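Protein interacting with Hsp90 1 (Saccharomyces cerevisiae, PDB 4CHH) takes part in pre-rRNA processing as a component of the R2TP complex, interacts with Hsp90 and is required for the association of NOP58 with snoRNA. Local coordinates at residues K52-D55 and G56-V59. Numbering follows the deposited sequence.
Sequences KLQD and GRKV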
ATOM      1  N   LYS A  52      -3.694  10.349 -17.939  1.00 15.54           N
ATOM      2  CA  LYS A  52      -2.333  10.743 -18.300  1.00 16.47           C
ATOM      3  C   LYS A  52      -1.465  11.038 -17.079  1.00 19.69           C
ATOM      4  O   LYS A  52      -1.842  11.814 -16.196  1.00 17.72           O
ATOM      5  CB  LYS A  52      -2.336  11.974 -19.220  1.00 18.79           C
ATOM      6  CG  LYS A  52      -3.175  11.820 -20.484  1.00 19.69           C
ATOM      7  CD  LYS A  52      -3.269  13.157 -21.207  1.00 28.93           C
ATOM      8  CE  LYS A  52      -4.453  13.240 -22.133  1.00 37.70           C
ATOM      9  NZ  LYS A  52      -4.608  14.605 -22.703  1.00 54.20           N
ATOM     10  N   LEU A  53      -0.306  10.396 -17.044  1.00 18.44           N
ATOM     11  CA  LEU A  53       0.749  10.599 -16.047  1.00 18.63           C
ATOM     12  C   LEU A  53       2.046  10.831 -16.807  1.00 23.80           C
ATOM     13  O   LEU A  53       2.156  10.390 -17.953  1.00 24.02           O
ATOM     14  CB  LEU A  53       0.875   9.421 -15.062  1.00 17.61           C
ATOM     15  CG  LEU A  53      -0.306   9.132 -14.086  1.00 22.15           C
ATOM     16  CD1 LEU A  53       0.065   7.988 -13.129  1.00 22.07           C
ATOM     17  CD2 LEU A  53      -0.704  10.378 -13.270  1.00 20.12           C
ATOM     18  N   GLN A  54       2.977  11.575 -16.220  1.00 20.59           N
ATOM     19  CA  GLN A  54       4.290  11.834 -16.826  1.00 20.65           C
ATOM     20  C   GLN A  54       5.303  10.771 -16.380  1.00 22.06           C
ATOM     21  O   GLN A  54       5.564  10.653 -15.184  1.00 19.38           O
ATOM     22  CB  GLN A  54       4.805  13.240 -16.429  1.00 22.13           C
ATOM     23  CG  GLN A  54       3.879  14.378 -16.814  1.00 34.12           C
ATOM     24  CD  GLN A  54       4.470  15.718 -16.462  1.00 57.86           C
ATOM     25  OE1 GLN A  54       4.821  15.997 -15.308  1.00 50.26           O
ATOM     26  NE2 GLN A  54       4.585  16.581 -17.453  1.00 57.36           N
ATOM     27  N   ASP A  55       5.890  10.014 -17.329  1.00 20.35           N
ATOM     28  CA  ASP A  55       6.929   9.020 -17.022  1.00 21.57           C
ATOM     29  C   ASP A  55       8.143   9.664 -16.342  1.00 23.35           C
ATOM     30  O   ASP A  55       8.483  10.819 -16.635  1.00 20.90           O
ATOM     31  CB  ASP A  55       7.402   8.310 -18.303  1.00 25.02           C
ATOM     32  CG  ASP A  55       6.316   7.597 -19.085  1.00 38.61           C
ATOM     33  OD1 ASP A  55       5.218   7.375 -18.517  1.00 38.56           O
ATOM     34  OD2 ASP A  55       6.564   7.252 -20.258  1.00 48.85           O
ATOM     35  N   GLY A  56       8.741   8.929 -15.413  1.00 20.17           N
ATOM     36  CA  GLY A  56       9.941   9.374 -14.716  1.00 20.12           C
ATOM     37  C   GLY A  56       9.703  10.192 -13.464  1.00 22.69           C
ATOM     38  O   GLY A  56      10.653  10.499 -12.746  1.00 22.36           O
ATOM     39  N   ARG A  57       8.448  10.524 -13.170  1.00 17.87           N
ATOM     40  CA  ARG A  57       8.139  11.285 -11.969  1.00 17.39           C
ATOM     41  C   ARG A  57       8.234  10.411 -10.724  1.00 19.12           C
ATOM     42  O   ARG A  57       8.028   9.195 -10.801  1.00 15.69           O
ATOM     43  CB  ARG A  57       6.750  11.937 -12.052  1.00 19.34           C
ATOM     44  CG  ARG A  57       6.603  12.926 -13.216  1.00 25.09           C
ATOM     45  CD  ARG A  57       7.399  14.192 -13.008  1.00 37.01           C
ATOM     46  NE  ARG A  57       7.351  15.075 -14.168  1.00 47.29           N
ATOM     47  CZ  ARG A  57       8.349  15.219 -15.032  1.00 67.30           C
ATOM     48  NH1 ARG A  57       9.472  14.521 -14.885  1.00 59.38           N
ATOM     49  NH2 ARG A  57       8.234  16.058 -16.052  1.00 53.22           N
ATOM     50  N   LYS A  58       8.550  11.060  -9.590  1.00 15.98           N
ATOM     51  CA  LYS A  58       8.655  10.456  -8.268  1.00 15.80           C
ATOM     52  C   LYS A  58       7.310   9.940  -7.834  1.00 16.88           C
ATOM     53  O   LYS A  58       6.270  10.553  -8.087  1.00 15.25           O
ATOM     54  CB  LYS A  58       9.172  11.460  -7.214  1.00 17.88           C
ATOM     55  CG  LYS A  58      10.625  11.884  -7.351  1.00 34.53           C
ATOM     56  CD  LYS A  58      11.056  12.668  -6.104  1.00 44.68           C
ATOM     57  CE  LYS A  58      12.183  13.641  -6.381  1.00 56.42           C
ATOM     58  NZ  LYS A  58      13.501  13.130  -5.915  1.00 54.92           N
ATOM     59  N   VAL A  59       7.343   8.816  -7.179  1.00 14.36           N
ATOM     60  CA  VAL A  59       6.163   8.159  -6.659  1.00 14.18           C
ATOM     61  C   VAL A  59       6.357   7.928  -5.170  1.00 17.26           C
ATOM     62  O   VAL A  59       7.437   7.523  -4.726  1.00 15.59           O
ATOM     63  CB  VAL A  59       5.837   6.834  -7.433  1.00 17.50           C
ATOM     64  CG1 VAL A  59       4.758   6.020  -6.699  1.00 18.27           C
ATOM     65  CG2 VAL A  59       5.375   7.140  -8.853  1.00 16.98           C
TER
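Gln54 and Arg57 cross at a slant and are joined near their ends, across a type II beta turn that runs from one to the other, with Asp55 and Gly56 at its corners. The turn lies on the surface of the PIH1 N-terminal domain. It leads out of the loop after strand 29-47 and into strand 58-66, which pairs antiparallel with that strand.

Each side chain sets off toward the other segment. In each, CG stands beside its own backbone N. Gln54 then runs out extended, whereas Arg57 bends at its second torsion (chi2 -70°). The bend lays the arginine chain against the glutamine: Arg57 CG packs 3.7 Å from Gln54 CB.

The ends are joined by one hydrogen bond, from Arg57 NE to Gln54 OE1 at 2.9 Å. Its N-H...O angle is 152°, moderately bent. The amide and guanidinium planes stand nearly perpendicular, 89° apart. OE1 comes to the guanidinium at its edge, slightly tilted from its plane, while NE sits well above the amide carbonyl plane and not on a lone pair.

Gly56 takes the positive phi that glycine readily adopts at the third position of a type II turn. Around the turn, Gln54 N forms a hydrogen bond with Tyr111 OH, and Gly56 O accepts one from Lys43 NZ. Gly56 and Arg57 also form backbone hydrogen bonds with Leu44.

Back near the base of the arginine chain, Arg57 CG lies 3.2 Å from the backbone carbonyl oxygen Gln54 O.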